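Local coordinates for protein phosphodiesterase (Salpingoeca rosetta, PDB 7D7P) that is a member of the cyclic nucleotide phosphodiesterase family, a mostly helical protein of the HD superfamily that binds a zinc ion and a magnesium ion, at residues S173-F184 and R207-D218. Sequence-based numbering, arbitrary orientation.
Sequences SVLENHHSHLAF and RAVIINCILNTD. With PEG (di(hydroxyethyl)ether), chain C.
E176 reaches across to L215, T217 and D218. Its CB lies 4.0 Å from CD2 of L215, and CG passes OG1 of T217 at 3.5 Å. A bend at chi2 (74°) then carries CD to 3.6 Å from CB of D218. At the tip the E176 and D218 carboxylates stack with nearly parallel planes, OE1 and OD2 3.9 Å from each other. Two like charges this close would probably disfavour each other, eased by N155, whose ND2 donates to OE1, and by two waters that donate to OE2, one of them also bonded to O of T217. OD2 of D218 accepts from OG of S173 on its anti side (2.7 Å), and OD1 from N of A220. Another water links the same OG to O of L215. Helix segments 174-184 and 207-215 run nearly antiparallel, their axes 9.0 Å apart at closest approach and 152° between their directions, within the all-helical phosphodiesterase fold. The side chain of H179, whose CB touches CG2 of I214, lies about 4 Å from the bound magnesium ion, and its ND1 is bonded to L148 O. CG2 of I214 also packs against CB of S180, and CD2 of L215 rests on the N177 amide, nearest to OD1, while ND2 is bonded to Q172 O. At the far end R207, extended from CG to NE, brings NH1 over the centre of one F184 face, 3.1 Å above the plane. This cation-pi contact is edge-on for the guanidinium, its plane 80° from the ring. CG2 of I210 and CG1 of I211 approach CE2 of F184 obliquely.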
loop_
_atom_site.group_PDB
_atom_site.type_symbol
_atom_site.label_atom_id
_atom_site.label_comp_id
_atom_site.label_asym_id
_atom_site.label_seq_id
_atom_site.Cartn_x
_atom_site.Cartn_y
_atom_site.Cartn_z
ATOM N N SER A 173 -18.409 -17.127 -15.033
ATOM C CA SER A 173 -19.140 -16.245 -14.116
ATOM C C SER A 173 -20.385 -16.939 -13.567
ATOM O O SER A 173 -21.515 -16.490 -13.751
ATOM C CB SER A 173 -19.511 -14.924 -14.795
ATOM O OG SER A 173 -18.365 -14.145 -15.106
ATOM N N VAL A 174 -20.147 -18.067 -12.893
ATOM C CA VAL A 174 -21.225 -19.001 -12.562
ATOM C C VAL A 174 -22.314 -18.309 -11.748
ATOM O O VAL A 174 -23.496 -18.336 -12.106
ATOM C CB VAL A 174 -20.664 -20.225 -11.816
ATOM C CG1 VAL A 174 -21.788 -21.124 -11.343
ATOM C CG2 VAL A 174 -19.696 -21.000 -12.711
ATOM N N LEU A 175 -21.926 -17.684 -10.635
ATOM C CA LEU A 175 -22.912 -17.056 -9.758
ATOM C C LEU A 175 -23.577 -15.861 -10.427
ATOM O O LEU A 175 -24.800 -15.703 -10.346
ATOM C CB LEU A 175 -22.251 -16.624 -8.451
ATOM C CG LEU A 175 -21.941 -17.727 -7.444
ATOM C CD1 LEU A 175 -21.246 -17.140 -6.233
ATOM C CD2 LEU A 175 -23.216 -18.448 -7.044
ATOM N N GLU A 176 -22.785 -15.007 -11.080
ATOM C CA GLU A 176 -23.331 -13.793 -11.682
ATOM C C GLU A 176 -24.301 -14.121 -12.811
ATOM O O GLU A 176 -25.331 -13.452 -12.965
ATOM C CB GLU A 176 -22.193 -12.901 -12.184
ATOM C CG GLU A 176 -21.305 -12.332 -11.077
ATOM C CD GLU A 176 -20.366 -13.368 -10.470
ATOM O OE1 GLU A 176 -20.044 -14.365 -11.153
ATOM O OE2 GLU A 176 -19.956 -13.191 -9.302
ATOM N N ASN A 177 -23.990 -15.140 -13.615
ATOM C CA ASN A 177 -24.949 -15.604 -14.613
ATOM C C ASN A 177 -26.232 -16.085 -13.949
ATOM O O ASN A 177 -27.336 -15.836 -14.451
ATOM C CB ASN A 177 -24.332 -16.723 -15.453
ATOM C CG ASN A 177 -23.661 -16.207 -16.707
ATOM O OD1 ASN A 177 -24.263 -15.470 -17.488
ATOM N ND2 ASN A 177 -22.406 -16.593 -16.910
ATOM N N HIS A 178 -26.101 -16.764 -12.809
ATOM C CA HIS A 178 -27.264 -17.245 -12.072
ATOM C C HIS A 178 -28.090 -16.089 -11.524
ATOM O O HIS A 178 -29.326 -16.129 -11.567
ATOM C CB HIS A 178 -26.800 -18.162 -10.940
ATOM C CG HIS A 178 -27.911 -18.713 -10.103
ATOM N ND1 HIS A 178 -28.956 -19.436 -10.632
ATOM C CD2 HIS A 178 -28.121 -18.670 -8.765
ATOM C CE1 HIS A 178 -29.771 -19.805 -9.660
ATOM N NE2 HIS A 178 -29.289 -19.352 -8.518
ATOM N N HIS A 179 -27.423 -15.055 -11.001
ATOM C CA HIS A 179 -28.131 -13.895 -10.471
ATOM C C HIS A 179 -28.927 -13.199 -11.567
ATOM O O HIS A 179 -30.111 -12.885 -11.390
ATOM C CB HIS A 179 -27.142 -12.915 -9.834
ATOM C CG HIS A 179 -26.289 -13.518 -8.761
ATOM N ND1 HIS A 179 -26.760 -14.459 -7.871
ATOM C CD2 HIS A 179 -24.991 -13.307 -8.434
ATOM C CE1 HIS A 179 -25.788 -14.803 -7.043
ATOM N NE2 HIS A 179 -24.704 -14.118 -7.364
ATOM N N SER A 180 -28.285 -12.951 -12.712
ATOM C CA SER A 180 -28.940 -12.236 -13.802
ATOM C C SER A 180 -30.123 -13.025 -14.348
ATOM O O SER A 180 -31.166 -12.447 -14.680
ATOM C CB SER A 180 -27.926 -11.939 -14.906
ATOM O OG SER A 180 -28.521 -11.213 -15.971
ATOM N N HIS A 181 -29.982 -14.350 -14.442
ATOM C CA HIS A 181 -31.087 -15.192 -14.892
ATOM C C HIS A 181 -32.303 -15.036 -13.983
ATOM O O HIS A 181 -33.422 -14.808 -14.458
ATOM C CB HIS A 181 -30.639 -16.652 -14.952
ATOM C CG HIS A 181 -31.768 -17.630 -15.076
ATOM N ND1 HIS A 181 -31.781 -18.836 -14.412
ATOM C CD2 HIS A 181 -32.919 -17.579 -15.789
ATOM C CE1 HIS A 181 -32.895 -19.486 -14.705
ATOM N NE2 HIS A 181 -33.602 -18.745 -15.538
ATOM N N LEU A 182 -32.102 -15.162 -12.668
ATOM C CA LEU A 182 -33.220 -15.035 -11.739
ATOM C C LEU A 182 -33.781 -13.619 -11.721
ATOM O O LEU A 182 -34.970 -13.431 -11.437
ATOM C CB LEU A 182 -32.795 -15.451 -10.331
ATOM C CG LEU A 182 -32.448 -16.926 -10.134
ATOM C CD1 LEU A 182 -32.112 -17.195 -8.684
ATOM C CD2 LEU A 182 -33.595 -17.811 -10.591
ATOM N N ALA A 183 -32.948 -12.618 -12.012
ATOM C CA ALA A 183 -33.440 -11.246 -12.078
ATOM C C ALA A 183 -34.558 -11.114 -13.100
ATOM O O ALA A 183 -35.559 -10.428 -12.857
ATOM C CB ALA A 183 -32.294 -10.291 -12.412
ATOM N N PHE A 184 -34.415 -11.774 -14.247
ATOM C CA PHE A 184 -35.424 -11.688 -15.292
ATOM C C PHE A 184 -36.553 -12.687 -15.086
ATOM O O PHE A 184 -37.693 -12.408 -15.474
ATOM C CB PHE A 184 -34.769 -11.880 -16.664
ATOM C CG PHE A 184 -33.916 -10.711 -17.086
ATOM C CD1 PHE A 184 -34.492 -9.594 -17.668
ATOM C CD2 PHE A 184 -32.547 -10.719 -16.874
ATOM C CE1 PHE A 184 -33.718 -8.511 -18.043
ATOM C CE2 PHE A 184 -31.764 -9.641 -17.249
ATOM C CZ PHE A 184 -32.352 -8.534 -17.835
ATOM N N ARG A 207 -32.370 -4.600 -20.712
ATOM C CA ARG A 207 -31.861 -5.956 -20.529
ATOM C C ARG A 207 -30.350 -6.005 -20.717
ATOM O O ARG A 207 -29.642 -6.663 -19.945
ATOM C CB ARG A 207 -32.562 -6.910 -21.499
ATOM C CG ARG A 207 -32.043 -8.339 -21.478
ATOM C CD ARG A 207 -33.091 -9.310 -22.017
ATOM N NE ARG A 207 -32.554 -10.650 -22.250
ATOM C CZ ARG A 207 -32.389 -11.568 -21.300
ATOM N NH1 ARG A 207 -32.715 -11.295 -20.044
ATOM N NH2 ARG A 207 -31.893 -12.761 -21.607
ATOM N N ALA A 208 -29.836 -5.304 -21.731
ATOM C CA ALA A 208 -28.396 -5.285 -21.965
ATOM C C ALA A 208 -27.651 -4.641 -20.802
ATOM O O ALA A 208 -26.566 -5.098 -20.424
ATOM C CB ALA A 208 -28.087 -4.553 -23.270
ATOM N N VAL A 209 -28.219 -3.582 -20.223
ATOM C CA VAL A 209 -27.564 -2.900 -19.111
ATOM C C VAL A 209 -27.535 -3.792 -17.875
ATOM O O VAL A 209 -26.514 -3.884 -17.185
ATOM C CB VAL A 209 -28.259 -1.555 -18.827
ATOM C CG1 VAL A 209 -27.819 -0.999 -17.484
ATOM C CG2 VAL A 209 -27.959 -0.557 -19.937
ATOM N N ILE A 210 -28.650 -4.466 -17.579
ATOM C CA ILE A 210 -28.718 -5.321 -16.397
ATOM C C ILE A 210 -27.749 -6.491 -16.525
ATOM O O ILE A 210 -27.021 -6.818 -15.581
ATOM C CB ILE A 210 -30.161 -5.807 -16.169
ATOM C CG1 ILE A 210 -31.050 -4.647 -15.710
ATOM C CG2 ILE A 210 -30.189 -6.946 -15.156
ATOM C CD1 ILE A 210 -32.530 -4.979 -15.699
ATOM N N ILE A 211 -27.727 -7.138 -17.694
ATOM C CA ILE A 211 -26.846 -8.287 -17.896
ATOM C C ILE A 211 -25.388 -7.872 -17.741
ATOM O O ILE A 211 -24.626 -8.486 -16.981
ATOM C CB ILE A 211 -27.105 -8.932 -19.269
ATOM C CG1 ILE A 211 -28.459 -9.648 -19.285
ATOM C CG2 ILE A 211 -25.977 -9.902 -19.625
ATOM C CD1 ILE A 211 -28.913 -10.069 -20.677
ATOM N N ASN A 212 -24.980 -6.816 -18.451
ATOM C CA ASN A 212 -23.578 -6.412 -18.437
ATOM C C ASN A 212 -23.142 -5.956 -17.050
ATOM O O ASN A 212 -22.024 -6.253 -16.618
ATOM C CB ASN A 212 -23.335 -5.303 -19.462
ATOM C CG ASN A 212 -21.870 -4.913 -19.563
ATOM O OD1 ASN A 212 -21.430 -3.936 -18.956
ATOM N ND2 ASN A 212 -21.106 -5.680 -20.333
ATOM N N CYS A 213 -24.008 -5.239 -16.333
ATOM C CA CYS A 213 -23.608 -4.715 -15.032
ATOM C C CYS A 213 -23.527 -5.820 -13.987
ATOM O O CYS A 213 -22.596 -5.836 -13.174
ATOM C CB CYS A 213 -24.562 -3.603 -14.594
ATOM S SG CYS A 213 -24.310 -2.048 -15.503
ATOM N N ILE A 214 -24.476 -6.762 -14.000
ATOM C CA ILE A 214 -24.425 -7.861 -13.037
ATOM C C ILE A 214 -23.242 -8.780 -13.328
ATOM O O ILE A 214 -22.535 -9.214 -12.409
ATOM C CB ILE A 214 -25.756 -8.634 -13.026
ATOM C CG1 ILE A 214 -26.857 -7.789 -12.380
ATOM C CG2 ILE A 214 -25.606 -9.959 -12.283
ATOM C CD1 ILE A 214 -28.225 -8.449 -12.386
ATOM N N LEU A 215 -23.003 -9.090 -14.606
ATOM C CA LEU A 215 -21.866 -9.937 -14.955
ATOM C C LEU A 215 -20.543 -9.275 -14.599
ATOM O O LEU A 215 -19.558 -9.967 -14.313
ATOM C CB LEU A 215 -21.897 -10.284 -16.444
ATOM C CG LEU A 215 -22.917 -11.330 -16.901
ATOM C CD1 LEU A 215 -22.828 -11.540 -18.403
ATOM C CD2 LEU A 215 -22.717 -12.647 -16.162
ATOM N N ASN A 216 -20.496 -7.944 -14.603
ATOM C CA ASN A 216 -19.281 -7.233 -14.227
ATOM C C ASN A 216 -19.115 -7.089 -12.719
ATOM O O ASN A 216 -18.115 -6.509 -12.278
ATOM C CB ASN A 216 -19.244 -5.858 -14.896
ATOM C CG ASN A 216 -18.526 -5.886 -16.234
ATOM O OD1 ASN A 216 -17.300 -5.986 -16.290
ATOM N ND2 ASN A 216 -19.289 -5.814 -17.319
ATOM N N THR A 217 -20.050 -7.599 -11.915
ATOM C CA THR A 217 -19.799 -7.714 -10.484
ATOM C C THR A 217 -18.934 -8.921 -10.149
ATOM O O THR A 217 -18.564 -9.095 -8.983
ATOM C CB THR A 217 -21.113 -7.786 -9.698
ATOM O OG1 THR A 217 -21.827 -8.976 -10.052
ATOM C CG2 THR A 217 -21.979 -6.562 -9.984
ATOM N N ASP A 218 -18.616 -9.753 -11.140
ATOM C CA ASP A 218 -17.674 -10.847 -10.958
ATOM C C ASP A 218 -16.293 -10.286 -10.646
ATOM O O ASP A 218 -15.702 -9.578 -11.467
ATOM C CB ASP A 218 -17.639 -11.714 -12.221
ATOM C CG ASP A 218 -16.765 -12.954 -12.071
ATOM O OD1 ASP A 218 -16.141 -13.139 -11.005
ATOM O OD2 ASP A 218 -16.705 -13.754 -13.030
HETATM C C2 PEG C . -15.236 -16.266 -14.936
HETATM O O2 PEG C . -15.036 -16.061 -13.565
HETATM C C3 PEG C . -14.966 -17.244 -12.820
HETATM C C4 PEG C . -16.350 -17.569 -12.261
HETATM O O4 PEG C . -16.903 -18.688 -12.900
HETATM O O HOH W 1 -18.239 -11.556 -16.119
HETATM O O HOH W 2 -20.243 -11.045 -7.546
HETATM O O HOH W 3 -17.178 -12.851 -7.880
#